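Local coordinates for protein glucosidase (Croceicoccus marinus, PDB 5Z3K) that probably hydrolyses O-glycosidic bonds, acting as a GH39-family beta-glucosidase in a deep-sea bacterium, at residues L221-M227 with T258-Y264; L211-K215 with I249-F255; D366-I370 with H430-G434; P16-Q22 with L341-L347. All blocks are in the same frame, centred on the assembly; numbering follows the deposited sequence.

Contact 1: L221-M227 with T258-Y264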
loop_
_atom_site.group_PDB
_atom_site.type_symbol
_atom_site.label_atom_id
_atom_site.label_comp_id
_atom_site.label_asym_id
_atom_site.label_seq_id
_atom_site.Cartn_x
_atom_site.Cartn_y
_atom_site.Cartn_z
ATOM N N LEU A 221 9.221 -3.581 18.431
ATOM C CA LEU A 221 8.329 -3.945 17.323
ATOM C C LEU A 221 7.348 -2.784 17.178
ATOM O O LEU A 221 6.274 -2.783 17.787
ATOM C CB LEU A 221 7.612 -5.268 17.568
ATOM C CG LEU A 221 6.698 -5.802 16.459
ATOM C CD1 LEU A 221 7.497 -6.491 15.344
ATOM C CD2 LEU A 221 5.624 -6.739 17.029
ATOM N N ASP A 222 7.744 -1.783 16.395
ATOM C CA ASP A 222 6.888 -0.615 16.200
ATOM C C ASP A 222 5.704 -0.930 15.293
ATOM O O ASP A 222 4.636 -0.314 15.426
ATOM C CB ASP A 222 7.726 0.539 15.650
ATOM C CG ASP A 222 8.826 0.964 16.613
ATOM O OD1 ASP A 222 8.507 1.261 17.778
ATOM O OD2 ASP A 222 10.008 0.990 16.225
ATOM N N PHE A 223 5.855 -1.893 14.386
ATOM C CA PHE A 223 4.748 -2.293 13.535
ATOM C C PHE A 223 4.873 -3.771 13.212
ATOM O O PHE A 223 5.974 -4.313 13.124
ATOM C CB PHE A 223 4.676 -1.463 12.237
ATOM C CG PHE A 223 5.910 -1.551 11.375
ATOM C CD1 PHE A 223 6.055 -2.568 10.435
ATOM C CD2 PHE A 223 6.905 -0.601 11.479
ATOM C CE1 PHE A 223 7.194 -2.635 9.616
ATOM C CE2 PHE A 223 8.047 -0.664 10.672
ATOM C CZ PHE A 223 8.189 -1.686 9.742
ATOM N N LEU A 224 3.729 -4.424 13.067
ATOM C CA LEU A 224 3.662 -5.793 12.582
ATOM C C LEU A 224 3.192 -5.732 11.135
ATOM O O LEU A 224 2.100 -5.230 10.860
ATOM C CB LEU A 224 2.711 -6.627 13.449
ATOM C CG LEU A 224 2.669 -8.163 13.384
ATOM C CD1 LEU A 224 1.996 -8.659 12.095
ATOM C CD2 LEU A 224 4.046 -8.794 13.583
ATOM N N SER A 225 4.017 -6.210 10.215
ATOM C CA SER A 225 3.694 -6.094 8.799
ATOM C C SER A 225 3.224 -7.439 8.243
ATOM O O SER A 225 3.659 -8.508 8.687
ATOM C CB SER A 225 4.898 -5.558 8.021
ATOM O OG SER A 225 5.969 -6.484 8.040
ATOM N N TRP A 226 2.287 -7.373 7.295
ATOM C CA TRP A 226 1.607 -8.550 6.762
ATOM C C TRP A 226 1.049 -8.204 5.389
ATOM O O TRP A 226 1.051 -7.042 4.976
ATOM C CB TRP A 226 0.486 -9.020 7.706
ATOM C CG TRP A 226 -0.464 -7.921 8.081
ATOM C CD1 TRP A 226 -0.246 -6.935 8.996
ATOM C CD2 TRP A 226 -1.776 -7.685 7.545
ATOM N NE1 TRP A 226 -1.333 -6.098 9.062
ATOM C CE2 TRP A 226 -2.284 -6.530 8.175
ATOM C CE3 TRP A 226 -2.560 -8.324 6.581
ATOM C CZ2 TRP A 226 -3.560 -6.017 7.895
ATOM C CZ3 TRP A 226 -3.822 -7.805 6.296
ATOM C CH2 TRP A 226 -4.303 -6.662 6.951
HETATM N N MSE A 227 0.551 -9.226 4.687
HETATM C CA MSE A 227 0.047 -9.030 3.316
HETATM C C MSE A 227 -1.313 -9.675 3.096
HETATM O O MSE A 227 -1.698 -10.587 3.829
HETATM C CB MSE A 227 1.042 -9.579 2.294
HETATM C CG MSE A 227 0.844 -11.046 1.871
HETATM SE SE MSE A 227 2.294 -11.453 0.595
HETATM C CE MSE A 227 3.580 -10.733 1.809
ATOM N N THR A 258 1.624 -1.311 19.069
ATOM C CA THR A 258 2.239 -1.639 17.793
ATOM C C THR A 258 1.246 -1.421 16.658
ATOM O O THR A 258 0.092 -1.853 16.741
ATOM C CB THR A 258 2.714 -3.092 17.813
ATOM O OG1 THR A 258 3.771 -3.242 18.777
ATOM C CG2 THR A 258 3.198 -3.523 16.445
ATOM N N GLU A 259 1.693 -0.748 15.596
ATOM C CA GLU A 259 0.828 -0.495 14.454
ATOM C C GLU A 259 0.741 -1.723 13.547
ATOM O O GLU A 259 1.611 -2.604 13.555
ATOM C CB GLU A 259 1.334 0.708 13.653
ATOM C CG GLU A 259 1.251 2.025 14.402
ATOM C CD GLU A 259 1.492 3.221 13.501
ATOM O OE1 GLU A 259 1.706 3.014 12.291
ATOM O OE2 GLU A 259 1.461 4.363 13.999
ATOM N N LEU A 260 -0.335 -1.781 12.760
ATOM C CA LEU A 260 -0.493 -2.799 11.727
ATOM C C LEU A 260 -0.126 -2.191 10.377
ATOM O O LEU A 260 -0.738 -1.210 9.950
ATOM C CB LEU A 260 -1.923 -3.331 11.688
ATOM C CG LEU A 260 -2.426 -4.076 12.922
ATOM C CD1 LEU A 260 -3.595 -4.978 12.531
ATOM C CD2 LEU A 260 -1.302 -4.872 13.579
ATOM N N LEU A 261 0.861 -2.770 9.705
ATOM C CA LEU A 261 1.288 -2.270 8.402
ATOM C C LEU A 261 0.963 -3.309 7.342
ATOM O O LEU A 261 1.464 -4.437 7.396
ATOM C CB LEU A 261 2.781 -1.942 8.402
ATOM C CG LEU A 261 3.257 -0.965 7.325
ATOM C CD1 LEU A 261 4.526 -0.271 7.801
ATOM C CD2 LEU A 261 3.512 -1.694 6.019
ATOM N N LEU A 262 0.145 -2.915 6.371
ATOM C CA LEU A 262 -0.256 -3.782 5.270
ATOM C C LEU A 262 0.780 -3.613 4.156
ATOM O O LEU A 262 0.711 -2.673 3.362
ATOM C CB LEU A 262 -1.676 -3.427 4.835
ATOM C CG LEU A 262 -2.384 -4.153 3.690
ATOM C CD1 LEU A 262 -2.286 -5.681 3.836
ATOM C CD2 LEU A 262 -3.842 -3.666 3.611
ATOM N N SER A 263 1.765 -4.525 4.108
ATOM C CA SER A 263 2.926 -4.343 3.234
ATOM C C SER A 263 2.640 -4.653 1.772
ATOM O O SER A 263 3.385 -4.185 0.897
ATOM C CB SER A 263 4.087 -5.223 3.715
ATOM O OG SER A 263 4.791 -4.555 4.745
ATOM N N TYR A 264 1.618 -5.462 1.494
ATOM C CA TYR A 264 1.131 -5.729 0.143
ATOM C C TYR A 264 -0.378 -5.784 0.212
ATOM O O TYR A 264 -0.924 -6.494 1.063
ATOM C CB TYR A 264 1.559 -7.084 -0.432
ATOM C CG TYR A 264 3.015 -7.412 -0.660
ATOM C CD1 TYR A 264 3.848 -7.740 0.401
ATOM C CD2 TYR A 264 3.518 -7.523 -1.947
ATOM C CE1 TYR A 264 5.172 -8.105 0.188
ATOM C CE2 TYR A 264 4.849 -7.884 -2.178
ATOM C CZ TYR A 264 5.667 -8.184 -1.102
ATOM O OH TYR A 264 6.992 -8.552 -1.320
#

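Contact 2: L211-K215 with I249-F255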
loop_
_atom_site.group_PDB
_atom_site.type_symbol
_atom_site.label_atom_id
_atom_site.label_comp_id
_atom_site.label_asym_id
_atom_site.label_seq_id
_atom_site.Cartn_x
_atom_site.Cartn_y
_atom_site.Cartn_z
ATOM N N LEU A 211 5.962 -13.129 17.265
ATOM C CA LEU A 211 5.464 -12.299 18.359
ATOM C C LEU A 211 5.968 -12.803 19.708
ATOM O O LEU A 211 6.289 -12.004 20.597
ATOM C CB LEU A 211 3.939 -12.272 18.339
ATOM C CG LEU A 211 3.358 -11.443 17.187
ATOM C CD1 LEU A 211 1.906 -11.822 16.919
ATOM C CD2 LEU A 211 3.490 -9.972 17.537
ATOM N N ASP A 212 6.028 -14.123 19.880
ATOM C CA ASP A 212 6.524 -14.679 21.137
ATOM C C ASP A 212 7.986 -14.308 21.355
ATOM O O ASP A 212 8.383 -13.947 22.469
ATOM C CB ASP A 212 6.338 -16.198 21.148
ATOM C CG ASP A 212 6.848 -16.847 22.438
ATOM O OD1 ASP A 212 6.286 -16.570 23.519
ATOM O OD2 ASP A 212 7.810 -17.638 22.364
ATOM N N TYR A 213 8.792 -14.352 20.289
ATOM C CA TYR A 213 10.213 -14.045 20.415
ATOM C C TYR A 213 10.444 -12.590 20.802
ATOM O O TYR A 213 11.224 -12.299 21.718
ATOM C CB TYR A 213 10.949 -14.366 19.110
ATOM C CG TYR A 213 12.392 -13.912 19.146
ATOM C CD1 TYR A 213 12.756 -12.634 18.721
ATOM C CD2 TYR A 213 13.392 -14.755 19.623
ATOM C CE1 TYR A 213 14.077 -12.214 18.774
ATOM C CE2 TYR A 213 14.710 -14.345 19.674
ATOM C CZ TYR A 213 15.045 -13.073 19.249
ATOM O OH TYR A 213 16.358 -12.655 19.299
ATOM N N VAL A 214 9.813 -11.651 20.085
ATOM C CA VAL A 214 10.061 -10.242 20.382
ATOM C C VAL A 214 9.537 -9.883 21.766
ATOM O O VAL A 214 10.074 -8.988 22.429
ATOM C CB VAL A 214 9.461 -9.340 19.283
ATOM C CG1 VAL A 214 10.232 -9.516 17.984
ATOM C CG2 VAL A 214 7.992 -9.642 19.060
ATOM N N LYS A 215 8.490 -10.569 22.228
ATOM C CA LYS A 215 7.998 -10.341 23.583
ATOM C C LYS A 215 8.984 -10.861 24.621
ATOM O O LYS A 215 9.397 -10.127 25.526
ATOM C CB LYS A 215 6.639 -11.007 23.774
ATOM C CG LYS A 215 6.090 -10.832 25.180
ATOM C CD LYS A 215 4.730 -11.478 25.339
ATOM C CE LYS A 215 4.182 -11.226 26.727
ATOM N NZ LYS A 215 3.692 -12.501 27.336
ATOM N N ILE A 249 -4.588 -10.795 17.410
ATOM C CA ILE A 249 -3.450 -11.653 17.749
ATOM C C ILE A 249 -2.294 -10.820 18.287
ATOM O O ILE A 249 -1.625 -11.207 19.257
ATOM C CB ILE A 249 -3.025 -12.486 16.527
ATOM C CG1 ILE A 249 -4.107 -13.493 16.167
ATOM C CG2 ILE A 249 -1.692 -13.195 16.774
ATOM C CD1 ILE A 249 -4.007 -13.966 14.760
ATOM N N VAL A 250 -2.036 -9.667 17.669
ATOM C CA VAL A 250 -0.970 -8.794 18.152
ATOM C C VAL A 250 -1.283 -8.290 19.558
ATOM O O VAL A 250 -0.402 -8.242 20.425
ATOM C CB VAL A 250 -0.746 -7.635 17.161
ATOM C CG1 VAL A 250 0.224 -6.623 17.737
ATOM C CG2 VAL A 250 -0.227 -8.183 15.835
ATOM N N ASP A 251 -2.536 -7.908 19.811
ATOM C CA ASP A 251 -2.889 -7.438 21.151
ATOM C C ASP A 251 -2.738 -8.551 22.182
ATOM O O ASP A 251 -2.379 -8.293 23.339
ATOM C CB ASP A 251 -4.324 -6.917 21.178
ATOM C CG ASP A 251 -4.491 -5.567 20.500
ATOM O OD1 ASP A 251 -3.487 -4.865 20.223
ATOM O OD2 ASP A 251 -5.661 -5.210 20.244
ATOM N N LYS A 252 -2.975 -9.755 21.786
ATOM C CA LYS A 252 -2.905 -10.897 22.667
ATOM C C LYS A 252 -1.520 -11.042 23.244
ATOM O O LYS A 252 -1.385 -11.536 24.278
ATOM C CB LYS A 252 -3.351 -12.117 21.926
ATOM C CG LYS A 252 -3.289 -13.446 22.619
ATOM C CD LYS A 252 -3.373 -14.571 21.607
ATOM C CE LYS A 252 -4.734 -14.579 20.985
ATOM N NZ LYS A 252 -4.940 -15.474 19.828
ATOM N N TYR A 253 -0.498 -10.664 22.515
ATOM C CA TYR A 253 0.874 -10.697 23.008
ATOM C C TYR A 253 1.276 -9.409 23.708
ATOM O O TYR A 253 2.469 -9.200 23.952
ATOM C CB TYR A 253 1.845 -11.002 21.865
ATOM C CG TYR A 253 1.784 -12.450 21.435
ATOM C CD1 TYR A 253 0.788 -12.891 20.579
ATOM C CD2 TYR A 253 2.697 -13.380 21.919
ATOM C CE1 TYR A 253 0.709 -14.212 20.195
ATOM C CE2 TYR A 253 2.629 -14.706 21.537
ATOM C CZ TYR A 253 1.626 -15.114 20.676
ATOM O OH TYR A 253 1.535 -16.429 20.288
ATOM N N GLY A 254 0.315 -8.553 24.043
ATOM C CA GLY A 254 0.576 -7.325 24.768
ATOM C C GLY A 254 1.037 -6.152 23.928
ATOM O O GLY A 254 1.298 -5.078 24.487
ATOM N N PHE A 255 1.135 -6.311 22.611
ATOM C CA PHE A 255 1.690 -5.268 21.745
ATOM C C PHE A 255 0.591 -4.296 21.295
ATOM O O PHE A 255 0.348 -4.075 20.106
ATOM C CB PHE A 255 2.396 -5.899 20.547
ATOM C CG PHE A 255 3.697 -6.582 20.883
ATOM C CD1 PHE A 255 4.826 -5.840 21.184
ATOM C CD2 PHE A 255 3.793 -7.967 20.872
ATOM C CE1 PHE A 255 6.035 -6.464 21.481
ATOM C CE2 PHE A 255 5.000 -8.599 21.169
ATOM C CZ PHE A 255 6.118 -7.840 21.476
#

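Contact 3: D366-I370 with H430-G434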
loop_
_atom_site.group_PDB
_atom_site.type_symbol
_atom_site.label_atom_id
_atom_site.label_comp_id
_atom_site.label_asym_id
_atom_site.label_seq_id
_atom_site.Cartn_x
_atom_site.Cartn_y
_atom_site.Cartn_z
ATOM N N ASP A 366 -6.733 23.872 3.729
ATOM C CA ASP A 366 -7.105 25.266 3.505
ATOM C C ASP A 366 -8.605 25.465 3.323
ATOM O O ASP A 366 -9.044 26.612 3.176
ATOM C CB ASP A 366 -6.332 25.840 2.305
ATOM C CG ASP A 366 -6.732 25.221 0.965
ATOM O OD1 ASP A 366 -7.675 24.409 0.901
ATOM O OD2 ASP A 366 -6.091 25.563 -0.047
ATOM N N GLY A 367 -9.396 24.391 3.329
ATOM C CA GLY A 367 -10.838 24.479 3.240
ATOM C C GLY A 367 -11.401 24.804 1.871
ATOM O O GLY A 367 -12.623 24.898 1.737
ATOM N N ASP A 368 -10.567 24.950 0.847
ATOM C CA ASP A 368 -11.030 25.415 -0.460
ATOM C C ASP A 368 -11.344 24.287 -1.440
ATOM O O ASP A 368 -11.790 24.565 -2.558
ATOM C CB ASP A 368 -9.977 26.338 -1.091
ATOM C CG ASP A 368 -10.053 27.762 -0.564
ATOM O OD1 ASP A 368 -11.111 28.137 -0.007
ATOM O OD2 ASP A 368 -9.053 28.500 -0.713
ATOM N N THR A 369 -11.119 23.032 -1.064
ATOM C CA THR A 369 -11.318 21.910 -1.976
ATOM C C THR A 369 -12.035 20.790 -1.237
ATOM O O THR A 369 -11.535 20.316 -0.214
ATOM C CB THR A 369 -9.980 21.402 -2.532
ATOM O OG1 THR A 369 -9.316 22.450 -3.256
ATOM C CG2 THR A 369 -10.200 20.206 -3.449
ATOM N N ILE A 370 -13.194 20.372 -1.751
ATOM C CA ILE A 370 -13.910 19.181 -1.276
ATOM C C ILE A 370 -13.711 18.065 -2.295
ATOM O O ILE A 370 -13.862 18.297 -3.501
ATOM C CB ILE A 370 -15.416 19.466 -1.111
ATOM C CG1 ILE A 370 -15.682 20.838 -0.459
ATOM C CG2 ILE A 370 -16.134 18.279 -0.453
ATOM C CD1 ILE A 370 -15.222 20.964 0.944
ATOM N N HIS A 430 -23.762 22.951 2.877
ATOM C CA HIS A 430 -22.910 23.714 3.787
ATOM C C HIS A 430 -21.470 23.827 3.284
ATOM O O HIS A 430 -20.517 23.618 4.039
ATOM C CB HIS A 430 -22.939 23.106 5.191
ATOM C CG HIS A 430 -24.311 23.019 5.774
ATOM N ND1 HIS A 430 -25.003 24.127 6.212
ATOM C CD2 HIS A 430 -25.127 21.958 5.977
ATOM C CE1 HIS A 430 -26.184 23.752 6.672
ATOM N NE2 HIS A 430 -26.285 22.442 6.539
ATOM N N LEU A 431 -21.310 24.170 2.007
ATOM C CA LEU A 431 -19.971 24.411 1.488
ATOM C C LEU A 431 -19.280 25.435 2.386
ATOM O O LEU A 431 -19.897 26.451 2.739
ATOM C CB LEU A 431 -20.006 24.903 0.041
ATOM C CG LEU A 431 -20.434 23.857 -0.993
ATOM C CD1 LEU A 431 -20.549 24.455 -2.397
ATOM C CD2 LEU A 431 -19.479 22.682 -0.992
ATOM N N PRO A 432 -18.042 25.176 2.829
ATOM C CA PRO A 432 -17.511 25.916 3.986
ATOM C C PRO A 432 -17.138 27.349 3.683
ATOM O O PRO A 432 -17.054 28.158 4.617
ATOM C CB PRO A 432 -16.280 25.095 4.399
ATOM C CG PRO A 432 -15.851 24.390 3.146
ATOM C CD PRO A 432 -17.121 24.131 2.355
ATOM N N TRP A 433 -16.902 27.692 2.423
ATOM C CA TRP A 433 -16.603 29.064 2.043
ATOM C C TRP A 433 -17.862 29.875 1.758
ATOM O O TRP A 433 -17.757 31.031 1.331
ATOM C CB TRP A 433 -15.682 29.072 0.819
ATOM C CG TRP A 433 -16.238 28.269 -0.298
ATOM C CD1 TRP A 433 -17.204 28.651 -1.176
ATOM C CD2 TRP A 433 -15.874 26.929 -0.658
ATOM N NE1 TRP A 433 -17.467 27.634 -2.067
ATOM C CE2 TRP A 433 -16.663 26.564 -1.766
ATOM C CE3 TRP A 433 -14.959 26.007 -0.151
ATOM C CZ2 TRP A 433 -16.572 25.313 -2.371
ATOM C CZ3 TRP A 433 -14.858 24.770 -0.759
ATOM C CH2 TRP A 433 -15.656 24.435 -1.856
ATOM N N GLY A 434 -19.037 29.300 1.971
ATOM C CA GLY A 434 -20.279 30.031 1.853
ATOM C C GLY A 434 -20.992 29.804 0.535
ATOM O O GLY A 434 -20.802 28.803 -0.160
#

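Contact 4: P16-Q22 with L341-L347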
loop_
_atom_site.group_PDB
_atom_site.type_symbol
_atom_site.label_atom_id
_atom_site.label_comp_id
_atom_site.label_asym_id
_atom_site.label_seq_id
_atom_site.Cartn_x
_atom_site.Cartn_y
_atom_site.Cartn_z
ATOM N N PRO A 16 -15.945 18.831 9.785
ATOM C CA PRO A 16 -15.210 17.570 9.748
ATOM C C PRO A 16 -15.753 16.601 10.784
ATOM O O PRO A 16 -16.149 16.996 11.884
ATOM C CB PRO A 16 -13.770 17.990 10.060
ATOM C CG PRO A 16 -13.900 19.247 10.829
ATOM C CD PRO A 16 -15.155 19.928 10.371
ATOM N N ILE A 17 -15.776 15.318 10.416
ATOM C CA ILE A 17 -16.083 14.259 11.371
ATOM C C ILE A 17 -14.834 13.751 12.073
ATOM O O ILE A 17 -14.945 13.059 13.099
ATOM C CB ILE A 17 -16.841 13.120 10.660
ATOM C CG1 ILE A 17 -15.904 12.351 9.715
ATOM C CG2 ILE A 17 -18.051 13.710 9.896
ATOM C CD1 ILE A 17 -16.473 11.027 9.193
ATOM N N GLY A 18 -13.654 14.110 11.588
ATOM C CA GLY A 18 -12.413 13.568 12.094
ATOM C C GLY A 18 -11.352 13.705 11.023
ATOM O O GLY A 18 -11.604 14.232 9.942
ATOM N N ASN A 19 -10.161 13.206 11.338
ATOM C CA ASN A 19 -9.050 13.315 10.393
ATOM C C ASN A 19 -9.107 12.204 9.355
ATOM O O ASN A 19 -9.379 11.044 9.677
ATOM C CB ASN A 19 -7.707 13.257 11.121
ATOM C CG ASN A 19 -7.420 14.506 11.915
ATOM O OD1 ASN A 19 -7.928 15.590 11.608
ATOM N ND2 ASN A 19 -6.601 14.368 12.946
HETATM N N MSE A 20 -8.842 12.566 8.101
HETATM C CA MSE A 20 -8.584 11.576 7.072
HETATM C C MSE A 20 -7.237 10.931 7.381
HETATM O O MSE A 20 -6.314 11.610 7.840
HETATM C CB MSE A 20 -8.562 12.211 5.675
HETATM C CG MSE A 20 -8.413 11.198 4.555
HETATM SE SE MSE A 20 -10.073 10.235 4.291
HETATM C CE MSE A 20 -11.014 11.600 3.267
ATOM N N ARG A 21 -7.110 9.631 7.145
ATOM C CA ARG A 21 -5.879 8.909 7.446
ATOM C C ARG A 21 -5.131 8.614 6.150
ATOM O O ARG A 21 -5.708 8.074 5.200
ATOM C CB ARG A 21 -6.177 7.614 8.213
ATOM C CG ARG A 21 -6.914 7.859 9.524
ATOM C CD ARG A 21 -6.824 6.652 10.472
ATOM N NE ARG A 21 -7.523 5.497 9.922
ATOM C CZ ARG A 21 -6.948 4.333 9.657
ATOM N NH1 ARG A 21 -5.654 4.167 9.894
ATOM N NH2 ARG A 21 -7.673 3.333 9.162
ATOM N N GLN A 22 -3.847 8.958 6.116
ATOM C CA GLN A 22 -3.074 8.887 4.871
ATOM C C GLN A 22 -2.552 7.467 4.675
ATOM O O GLN A 22 -1.452 7.110 5.115
ATOM C CB GLN A 22 -1.943 9.906 4.892
ATOM C CG GLN A 22 -2.377 11.290 4.408
ATOM C CD GLN A 22 -3.292 11.999 5.399
ATOM O OE1 GLN A 22 -2.906 12.259 6.541
ATOM N NE2 GLN A 22 -4.515 12.309 4.967
ATOM N N LEU A 341 -7.480 10.565 -0.269
ATOM C CA LEU A 341 -6.789 10.264 0.984
ATOM C C LEU A 341 -5.843 11.382 1.409
ATOM O O LEU A 341 -5.421 11.414 2.574
ATOM C CB LEU A 341 -5.995 8.952 0.862
ATOM C CG LEU A 341 -6.854 7.693 0.673
ATOM C CD1 LEU A 341 -6.018 6.408 0.517
ATOM C CD2 LEU A 341 -7.847 7.588 1.857
ATOM N N ALA A 342 -5.493 12.288 0.497
ATOM C CA ALA A 342 -4.614 13.388 0.853
ATOM C C ALA A 342 -5.354 14.541 1.510
ATOM O O ALA A 342 -4.697 15.439 2.047
ATOM C CB ALA A 342 -3.863 13.913 -0.376
ATOM N N THR A 343 -6.689 14.560 1.463
ATOM C CA THR A 343 -7.410 15.553 2.238
ATOM C C THR A 343 -7.131 15.326 3.717
ATOM O O THR A 343 -6.699 14.249 4.134
ATOM C CB THR A 343 -8.909 15.484 1.960
ATOM O OG1 THR A 343 -9.419 14.212 2.387
ATOM C CG2 THR A 343 -9.180 15.679 0.474
ATOM N N THR A 344 -7.329 16.364 4.517
ATOM C CA THR A 344 -6.989 16.228 5.923
ATOM C C THR A 344 -8.194 16.102 6.819
ATOM O O THR A 344 -8.114 15.431 7.846
ATOM C CB THR A 344 -6.145 17.410 6.398
ATOM O OG1 THR A 344 -6.836 18.623 6.111
ATOM C CG2 THR A 344 -4.794 17.408 5.681
ATOM N N GLU A 345 -9.298 16.730 6.457
ATOM C CA GLU A 345 -10.506 16.690 7.266
ATOM C C GLU A 345 -11.506 15.790 6.555
ATOM O O GLU A 345 -11.974 16.114 5.463
ATOM C CB GLU A 345 -11.031 18.103 7.492
ATOM C CG GLU A 345 -10.056 18.917 8.347
ATOM C CD GLU A 345 -10.527 20.326 8.643
ATOM O OE1 GLU A 345 -9.924 20.968 9.529
ATOM O OE2 GLU A 345 -11.486 20.795 7.993
ATOM N N ARG A 346 -11.805 14.643 7.160
ATOM C CA ARG A 346 -12.804 13.761 6.583
ATOM C C ARG A 346 -14.188 14.351 6.809
ATOM O O ARG A 346 -14.473 14.908 7.871
ATOM C CB ARG A 346 -12.715 12.368 7.207
ATOM C CG ARG A 346 -13.651 11.354 6.574
ATOM C CD ARG A 346 -13.232 9.962 6.974
ATOM N NE ARG A 346 -14.176 8.942 6.541
ATOM C CZ ARG A 346 -14.226 7.730 7.071
ATOM N NH1 ARG A 346 -13.389 7.401 8.052
ATOM N NH2 ARG A 346 -15.109 6.849 6.628
ATOM N N LEU A 347 -15.037 14.238 5.792
ATOM C CA LEU A 347 -16.396 14.756 5.815
ATOM C C LEU A 347 -17.376 13.598 5.865
ATOM O O LEU A 347 -17.078 12.505 5.388
ATOM C CB LEU A 347 -16.672 15.615 4.569
ATOM C CG LEU A 347 -15.835 16.890 4.460
ATOM C CD1 LEU A 347 -16.037 17.566 3.097
ATOM C CD2 LEU A 347 -16.136 17.853 5.604
HETATM O O HOH W 1 -10.560 8.673 8.612
HETATM O O HOH W 2 -5.414 13.962 7.937
#

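Contact 1: L221-M227 with T258-Y264
Leu262 CD1 sits over the six-membered ring of Trp226, 3.8 Å from its centroid, while Leu260 CB meets the indole at its edge. The indole reaches them because Trp226 CG lies between the backbone N and the carbonyl carbon (chi1 52°), which swings the ring across the neighbouring strand. A broad apolar group suits this place, although its NE1 is buried without a polar partner. On the opposite face of the sheet, Phe223 and Leu261 run side by side, and Leu261 CD1 makes a CH-pi contact 4.0 Å from the Phe223 centroid. Farther along, SE of selenomethionine Met227 stands over the Tyr264 ring in a Met-aromatic contact. Ser225 and Ser263 are small enough for both hydroxyls to bond Glu153. Thr258 uses both branches: OG1 bonds Leu221 O at 2.7 Å, nearly in line with the carbonyl, and CG2 packs on Phe223 CA. Backbone bonds, from Glu259 N to Asp222 O through Ser263 N to Trp226 O, keep the pairing parallel. Strands 223-229 and 259-266 are thus adjacent staves of the TIM barrel, joined through helix 238-252, which covers Leu224, Trp226 and Leu260, while strand 191-197 flanks the far side of 223-229.

Contact 2: L211-K215 with I249-F255
Leu211 and Tyr253 join two outer helices of the TIM barrel, 208-216 and 238-252, the second ending here in a Schellman motif. Leu211 fills the tight part. Its CB lies over the centre of the Tyr253 ring, 3.8 Å from the centroid, and the two side chains cross at about a right angle. The forked end then divides: CD1 goes to Ile249 CG2, and CD2 slides along Phe255 to meet its CD2 at 3.9 Å. A branched aliphatic residue suits this spot, since one side chain serves several partners. Val214, buried against Tyr176 of helix 169-186, adds CG2, 3.5 Å from Phe255 CZ. The Phe255 ring turns its edge to the other helix, so that CE2 faces Leu211 O and CZ faces the backbone N of Lys215.

Toward solvent the packing thins. Asp212 offers little more than its CB and backbone to the Tyr253 ring. Lys215, extended as far as CE with CG opposite the backbone N (chi1 179°), lays CD at the edge of the Tyr253 ring, 3.5 Å from the backbone O of Tyr253; a long flexible chain can cover this margin while the residue remains exposed to solvent. Gly254 takes the positive phi of the Schellman motif, whose bonds run from Gly254 N to Asp251 O and from Phe255 N to Val250 O. Tyr253 N is a further donor to Val250 O, at 3.2 Å, from the opposite face of its plane to Phe255 N.

Contact 3: D366-I370 with H430-G434
Trp433 turns the edge of its indole to the loop at Gly367, whose O lies near the ring plane, 3.2 Å from Trp433 CE3. A chi1 of 54° tucks CG in over the backbone and sets the ring there, and Pro432 CD lies over one of its faces. Ile370 crosses the indole obliquely, bringing CG1 to 3.9 Å from Trp433 CH2. Against the Pro432 ring its CD1 comes end-on, 4.0 Å from CD of the proline. The start of strand 369-376 meets the loop between strands 423-429 and 438-446 at the mixed beta sheet. Leu431 to Gly434 form a type I beta turn, where proline suits the second position and glycine the positive phi of the fourth. In the other segment, Asp366 OD1 accepts from Asp368 N at 2.9 Å in an Asx turn, and Gly367 also has a positive phi. An alanine in place of Trp433 is likely to open a gap between the two turns and strip Ile370 CG1 of its aromatic neighbour. The segments share no hydrogen bond, and Asp368 spends its charge on Arg482 of strand 474-482. The join therefore rests on apolar fit and on a carbonyl oxygen facing the probably electropositive indole edge.

Contact 4: P16-Q22 with L341-L347
Ile17 CD1 covers one face of the Arg346 guanidinium, 4.1 Å from NE, with Arg346 CG and CD also in touch. Arg346 NH1 donates to a water that donates to Asn19 O, and NH1 also makes a salt bridge to Asp293. The other flat group, the Gln22 amide, points NE2 at Leu341 O, 2.7 Å away and nearly in the amide plane; a bend at chi2 (71°) turns it back to this last residue of helix 329-341. A leucine here removes the NE2 donor and would probably leave the helix-end carbonyl of Leu341 without its mate. Between them selenomethionine Met20 inserts its flexible chain, CB 3.2 Å from Thr343 O and SE beside Leu341 CD2. Backbone bonds from Ile17 N to Arg346 O and from Met20 N to Thr344 O hold the segments antiparallel. Thr344 and Glu345 form a classic bulge against Arg363 of strand 357-363, whose Leu360 touches Met20 and Arg346, while residues 16-22 lead from strand 6-13 toward barrel strand 25-27.

In the fold
Contact 1 is the buried core of the four, a parallel strand pair in the barrel wall; the others are only partly buried, and contact 4 exposes Pro16, Ile17 and Asn19. Contact 2 lies in the helix layer outside contact 1 and touches it, Leu224 CG lying 3.8 Å from Val250 CG2; their elements alternate along the chain, 208-216, 223-229, 238-252, 259-266. Contacts 3 and 4 both reach the mixed sheet beside the barrel, through strands 369-376 and 345-350, and meet where Ile370 CG2 packs 3.6 Å from Leu347 CD1. Chemistry follows position: a backbone ladder with apolar packing in contact 1, mainly apolar and aromatic packing without intersegment hydrogen bonds in contacts 2 and 3, backbone bonds, water and charge in contact 4.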